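Local coordinates for Ras GTPase-activating-like protein IQGAP3 (Homo sapiens, PDB 3ISU) that probably serves as a calmodulin-binding scaffold in Rho-family GTPase signalling to the cytoskeleton, represented here by its RGC domain, at residues 25-30 with 115-120; 67-72 with 98-103. All blocks are in the same frame, centred on the assembly; numbering follows the deposited sequence.

Contact 1 of 2, residues 25-30 with 115-120; sequences LHYTAA and NKKFLR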
loop_
_atom_site.group_PDB
_atom_site.type_symbol
_atom_site.label_atom_id
_atom_site.label_comp_id
_atom_site.label_asym_id
_atom_site.label_seq_id
_atom_site.Cartn_x
_atom_site.Cartn_y
_atom_site.Cartn_z
ATOM N N LEU A 25 -6.394 5.689 4.679
ATOM C CA LEU A 25 -6.824 5.051 3.464
ATOM C C LEU A 25 -7.117 3.598 3.831
ATOM O O LEU A 25 -6.310 2.949 4.477
ATOM C CB LEU A 25 -5.733 5.085 2.417
ATOM C CG LEU A 25 -5.340 6.461 1.873
ATOM C CD1 LEU A 25 -4.264 6.264 0.784
ATOM C CD2 LEU A 25 -6.594 7.212 1.365
ATOM N N HIS A 26 -8.298 3.155 3.447
ATOM C CA HIS A 26 -8.747 1.801 3.632
ATOM C C HIS A 26 -9.178 1.290 2.259
ATOM O O HIS A 26 -10.155 1.791 1.677
ATOM C CB HIS A 26 -9.898 1.826 4.644
ATOM C CG HIS A 26 -10.566 0.509 4.864
ATOM N ND1 HIS A 26 -10.204 -0.351 5.879
ATOM C CD2 HIS A 26 -11.622 -0.074 4.240
ATOM C CE1 HIS A 26 -10.988 -1.414 5.858
ATOM N NE2 HIS A 26 -11.850 -1.278 4.864
ATOM N N TYR A 27 -8.449 0.318 1.700
ATOM C CA TYR A 27 -8.762 -0.203 0.364
ATOM C C TYR A 27 -8.590 -1.699 0.322
ATOM O O TYR A 27 -7.636 -2.228 0.899
ATOM C CB TYR A 27 -7.829 0.380 -0.710
ATOM C CG TYR A 27 -8.099 1.845 -1.031
ATOM C CD1 TYR A 27 -9.297 2.208 -1.623
ATOM C CD2 TYR A 27 -7.186 2.841 -0.731
ATOM C CE1 TYR A 27 -9.598 3.552 -1.930
ATOM C CE2 TYR A 27 -7.470 4.215 -1.055
ATOM C CZ TYR A 27 -8.671 4.545 -1.665
ATOM O OH TYR A 27 -9.008 5.878 -1.994
ATOM N N THR A 28 -9.443 -2.373 -0.434
ATOM C CA THR A 28 -9.210 -3.788 -0.689
ATOM C C THR A 28 -8.170 -3.898 -1.796
ATOM O O THR A 28 -7.940 -2.952 -2.549
ATOM C CB THR A 28 -10.502 -4.519 -1.123
ATOM O OG1 THR A 28 -10.871 -4.099 -2.447
ATOM C CG2 THR A 28 -11.668 -4.272 -0.113
ATOM N N ALA A 29 -7.568 -5.079 -1.922
ATOM C CA ALA A 29 -6.719 -5.389 -3.041
ATOM C C ALA A 29 -7.419 -5.164 -4.365
ATOM O O ALA A 29 -6.823 -4.755 -5.332
ATOM C CB ALA A 29 -6.206 -6.876 -2.928
ATOM N N ALA A 30 -8.725 -5.442 -4.429
ATOM C CA ALA A 30 -9.439 -5.292 -5.654
ATOM C C ALA A 30 -9.547 -3.815 -6.009
ATOM O O ALA A 30 -9.471 -3.452 -7.183
ATOM C CB ALA A 30 -10.832 -5.941 -5.550
ATOM N N ASN A 115 0.241 10.858 -2.435
ATOM C CA ASN A 115 0.131 12.311 -2.698
ATOM C C ASN A 115 -1.302 12.850 -2.603
ATOM O O ASN A 115 -1.548 13.880 -1.969
ATOM C CB ASN A 115 0.588 12.677 -4.120
ATOM C CG ASN A 115 2.099 12.619 -4.311
ATOM O OD1 ASN A 115 2.852 12.495 -3.344
ATOM N ND2 ASN A 115 2.550 12.740 -5.573
ATOM N N LYS A 116 -2.203 12.190 -3.324
ATOM C CA LYS A 116 -3.584 12.603 -3.456
ATOM C C LYS A 116 -4.290 12.527 -2.116
ATOM O O LYS A 116 -5.022 13.460 -1.720
ATOM C CB LYS A 116 -4.285 11.700 -4.458
ATOM C CG LYS A 116 -5.698 12.072 -4.862
ATOM C CD LYS A 116 -6.163 11.202 -6.062
ATOM N N LYS A 117 -4.067 11.431 -1.407
ATOM C CA LYS A 117 -4.794 11.179 -0.174
ATOM C C LYS A 117 -4.162 11.849 1.072
ATOM O O LYS A 117 -4.877 12.179 2.015
ATOM C CB LYS A 117 -5.002 9.662 0.005
ATOM C CG LYS A 117 -5.686 8.978 -1.211
ATOM C CD LYS A 117 -7.217 9.165 -1.245
ATOM C CE LYS A 117 -7.750 9.388 -2.675
ATOM N NZ LYS A 117 -9.207 9.027 -2.826
ATOM N N PHE A 118 -2.853 12.082 1.075
ATOM C CA PHE A 118 -2.162 12.546 2.280
ATOM C C PHE A 118 -1.357 13.845 2.154
ATOM O O PHE A 118 -1.474 14.723 3.005
ATOM C CB PHE A 118 -1.192 11.497 2.782
ATOM C CG PHE A 118 -1.843 10.265 3.310
ATOM C CD1 PHE A 118 -1.631 9.047 2.696
ATOM C CD2 PHE A 118 -2.640 10.318 4.458
ATOM C CE1 PHE A 118 -2.207 7.891 3.193
ATOM C CE2 PHE A 118 -3.222 9.172 4.947
ATOM C CZ PHE A 118 -2.999 7.959 4.309
ATOM N N LEU A 119 -0.483 13.923 1.155
ATOM C CA LEU A 119 0.484 15.040 1.051
ATOM C C LEU A 119 -0.166 16.340 0.590
ATOM O O LEU A 119 0.405 17.408 0.826
ATOM C CB LEU A 119 1.656 14.680 0.134
ATOM C CG LEU A 119 2.472 13.452 0.567
ATOM C CD1 LEU A 119 3.793 13.484 -0.187
ATOM C CD2 LEU A 119 2.695 13.391 2.091
ATOM N N ARG A 120 -1.350 16.228 -0.035
ATOM C CA ARG A 120 -2.149 17.385 -0.475
ATOM C C ARG A 120 -2.879 18.021 0.721
ATOM O O ARG A 120 -3.677 17.345 1.388
ATOM C CB ARG A 120 -3.167 16.963 -1.554
#
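L25 reaches across to the end of helix 107-119: CD2 lies on K117 CB, CG and CD, CD1 is shared between K117 CB and the F118 ring, and CG meets CE1 and CZ of that ring. Its CG stands beside the backbone N (chi1 -66°), which carries the branch out from the strand into the angle between those side chains. L25 and K117 cross at about a right angle, and the fit is tight, with L25 CD2 3.2 Å from K117 CB and 3.3 Å from K117 CG. F118 instead arrives from the direction opposite to L25, meeting its methyl obliquely, CE1 to L25 CD1 at 3.6 Å; the ring also meets that of F65 and touches P58. The strand, 25-28, is an edge strand of a four-stranded antiparallel sheet, tied by backbone hydrogen bonds of L25 and Y27 to I56 and F54; the end of the last helix lies off its start, roughly antiparallel to it (150°), the two segment axes approaching to 11.0 Å. Two residues on, Y27 projects toward the same helix. Bends at chi2 and chi3 carry the K117 chain past L25 and on to the phenol, where Y27 OH and K117 NZ stand 3.3 Å apart; Y27 in turn rests on L32 and K35. Beyond Y27 the strand passes directly into helix 29-35 at T28, its N-cap residue, whose hydroxyl caps a backbone N of the first turn while its own N bonds to Q31 OE1. Residues 115-119 include a wider, pi-type turn, with a weak bond from R120 N to N115 O at 3.0 Å.

Contact 2 of 2, residues 67-72 with 98-103; sequences VNAKFL and KLFNKA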
loop_
_atom_site.group_PDB
_atom_site.type_symbol
_atom_site.label_atom_id
_atom_site.label_comp_id
_atom_site.label_asym_id
_atom_site.label_seq_id
_atom_site.Cartn_x
_atom_site.Cartn_y
_atom_site.Cartn_z
ATOM N N VAL A 67 1.563 0.793 7.113
ATOM C CA VAL A 67 0.673 -0.037 6.316
ATOM C C VAL A 67 0.311 -1.250 7.156
ATOM O O VAL A 67 1.181 -1.963 7.643
ATOM C CB VAL A 67 1.306 -0.508 4.998
ATOM C CG1 VAL A 67 0.278 -1.240 4.139
ATOM C CG2 VAL A 67 1.854 0.685 4.218
ATOM N N ASN A 68 -0.980 -1.429 7.350
ATOM C CA ASN A 68 -1.519 -2.587 8.003
ATOM C C ASN A 68 -2.278 -3.302 6.910
ATOM O O ASN A 68 -2.658 -2.689 5.868
ATOM C CB ASN A 68 -2.435 -2.145 9.147
ATOM C CG ASN A 68 -1.672 -1.821 10.378
ATOM O OD1 ASN A 68 -1.154 -2.727 11.041
ATOM N ND2 ASN A 68 -1.569 -0.535 10.708
ATOM N N ALA A 69 -2.455 -4.612 7.082
ATOM C CA ALA A 69 -3.194 -5.384 6.131
ATOM C C ALA A 69 -3.796 -6.609 6.808
ATOM O O ALA A 69 -3.277 -7.081 7.853
ATOM C CB ALA A 69 -2.342 -5.809 4.963
ATOM N N LYS A 70 -4.870 -7.100 6.200
ATOM C CA LYS A 70 -5.532 -8.335 6.659
ATOM C C LYS A 70 -5.753 -9.123 5.405
ATOM O O LYS A 70 -6.423 -8.639 4.488
ATOM C CB LYS A 70 -6.838 -7.999 7.400
ATOM C CG LYS A 70 -7.503 -9.208 8.080
ATOM N N PHE A 71 -5.076 -10.265 5.263
ATOM C CA PHE A 71 -5.178 -11.075 4.077
ATOM C C PHE A 71 -6.116 -12.266 4.420
ATOM O O PHE A 71 -5.763 -13.107 5.230
ATOM C CB PHE A 71 -3.823 -11.659 3.667
ATOM C CG PHE A 71 -2.956 -10.746 2.849
ATOM C CD1 PHE A 71 -2.521 -11.126 1.589
ATOM C CD2 PHE A 71 -2.547 -9.519 3.344
ATOM C CE1 PHE A 71 -1.716 -10.290 0.822
ATOM C CE2 PHE A 71 -1.709 -8.660 2.570
ATOM C CZ PHE A 71 -1.300 -9.043 1.316
ATOM N N LEU A 72 -7.276 -12.344 3.786
ATOM C CA LEU A 72 -8.181 -13.474 4.034
ATOM C C LEU A 72 -8.399 -13.687 5.507
ATOM O O LEU A 72 -8.312 -14.830 5.987
ATOM C CB LEU A 72 -7.606 -14.756 3.428
ATOM C CG LEU A 72 -7.054 -14.689 2.008
ATOM C CD1 LEU A 72 -6.657 -16.070 1.408
ATOM C CD2 LEU A 72 -8.083 -14.000 1.114
ATOM N N LYS A 98 7.552 -4.743 -3.562
ATOM C CA LYS A 98 6.814 -5.875 -3.008
ATOM C C LYS A 98 6.419 -5.497 -1.597
ATOM O O LYS A 98 7.224 -4.917 -0.837
ATOM C CB LYS A 98 7.639 -7.165 -3.008
ATOM C CG LYS A 98 7.667 -7.900 -4.326
ATOM C CD LYS A 98 8.197 -9.346 -4.166
ATOM N N LEU A 99 5.156 -5.731 -1.271
ATOM C CA LEU A 99 4.664 -5.538 0.099
ATOM C C LEU A 99 4.257 -6.906 0.621
ATOM O O LEU A 99 3.760 -7.752 -0.141
ATOM C CB LEU A 99 3.461 -4.609 0.145
ATOM C CG LEU A 99 3.496 -3.223 -0.489
ATOM C CD1 LEU A 99 2.180 -2.517 -0.198
ATOM C CD2 LEU A 99 4.650 -2.404 0.027
ATOM N N PHE A 100 4.495 -7.149 1.904
ATOM C CA PHE A 100 4.155 -8.429 2.516
ATOM C C PHE A 100 4.642 -9.610 1.680
ATOM O O PHE A 100 3.903 -10.563 1.492
ATOM C CB PHE A 100 2.623 -8.489 2.721
ATOM C CG PHE A 100 2.072 -7.328 3.497
ATOM C CD1 PHE A 100 2.302 -7.233 4.875
ATOM C CD2 PHE A 100 1.392 -6.293 2.860
ATOM C CE1 PHE A 100 1.813 -6.162 5.595
ATOM C CE2 PHE A 100 0.907 -5.181 3.578
ATOM C CZ PHE A 100 1.112 -5.125 4.955
ATOM N N ASN A 101 5.859 -9.522 1.124
ATOM C CA ASN A 101 6.486 -10.604 0.321
ATOM C C ASN A 101 5.884 -10.960 -1.067
ATOM O O ASN A 101 6.611 -11.155 -2.037
ATOM C CB ASN A 101 6.620 -11.881 1.153
ATOM N N LYS A 102 4.571 -11.026 -1.183
ATOM C CA LYS A 102 3.955 -11.465 -2.430
ATOM C C LYS A 102 3.059 -10.441 -3.120
ATOM O O LYS A 102 2.574 -10.717 -4.217
ATOM C CB LYS A 102 3.187 -12.762 -2.179
ATOM C CG LYS A 102 4.095 -13.990 -1.956
ATOM C CD LYS A 102 3.296 -15.285 -1.862
ATOM C CE LYS A 102 4.210 -16.508 -1.811
ATOM N NZ LYS A 102 3.418 -17.739 -1.501
ATOM N N ALA A 103 2.834 -9.272 -2.527
ATOM C CA ALA A 103 2.001 -8.250 -3.171
ATOM C C ALA A 103 2.866 -7.257 -3.914
ATOM O O ALA A 103 3.669 -6.583 -3.296
ATOM C CB ALA A 103 1.131 -7.513 -2.156
#
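The ring of F71 presents its edge to a face of F100 in an offset edge-to-face pair, centroids 5.7 Å apart and planes at 65°, the nearest atoms being F71 CE2 and F100 CD2 at 3.9 Å. Near the plane of F100, at its edge, V67 CG1 stands 4.0 Å from F100 CE2; A69 CB comes in obliquely to F100 CZ at 3.5 Å. These three residues alternate along the strand, all pointing toward the ring, and beside the small A69, F100 CZ comes within 4.3 Å of N68 C. With CG beside the backbone N (chi1 -54°), F100 extends from the hairpin turn to the strand. That turn is tight: K102 N bonds to F100 O at 2.8 Å, a classic gamma turn about N101, and L99 and A103 pair through both backbone bonds below it. Cutting F100 back to an alanine is likely to open a gap beside A69 and V67 and leave the F71 edge without its aromatic partner. F79 gives F100 a second edge-to-face neighbour, and F54 and M76 also touch it, so the tip of hairpin 96-106 packs against strands 52-58, 64-71 and 74-82 of the larger sheet.

Both contacts reach the four-stranded antiparallel sheet, contact 1 through 25-28, one of its two outer strands, and contact 2 through the inner strand 64-71, with strand 52-58 lying between the two. Their centres are 15 Å apart, on opposite sides of the centre of the chain, and their nearest atoms stay about 7 Å from each other. Along the sequence, contact 2 falls wholly within the interval spanned by contact 1, which brings the first strand and the last helix together. Contact 2 joins the larger sheet to a hairpin of the three-stranded one, whereas contact 1 adds the final helix; together they connect three elements of this compact single-chain domain.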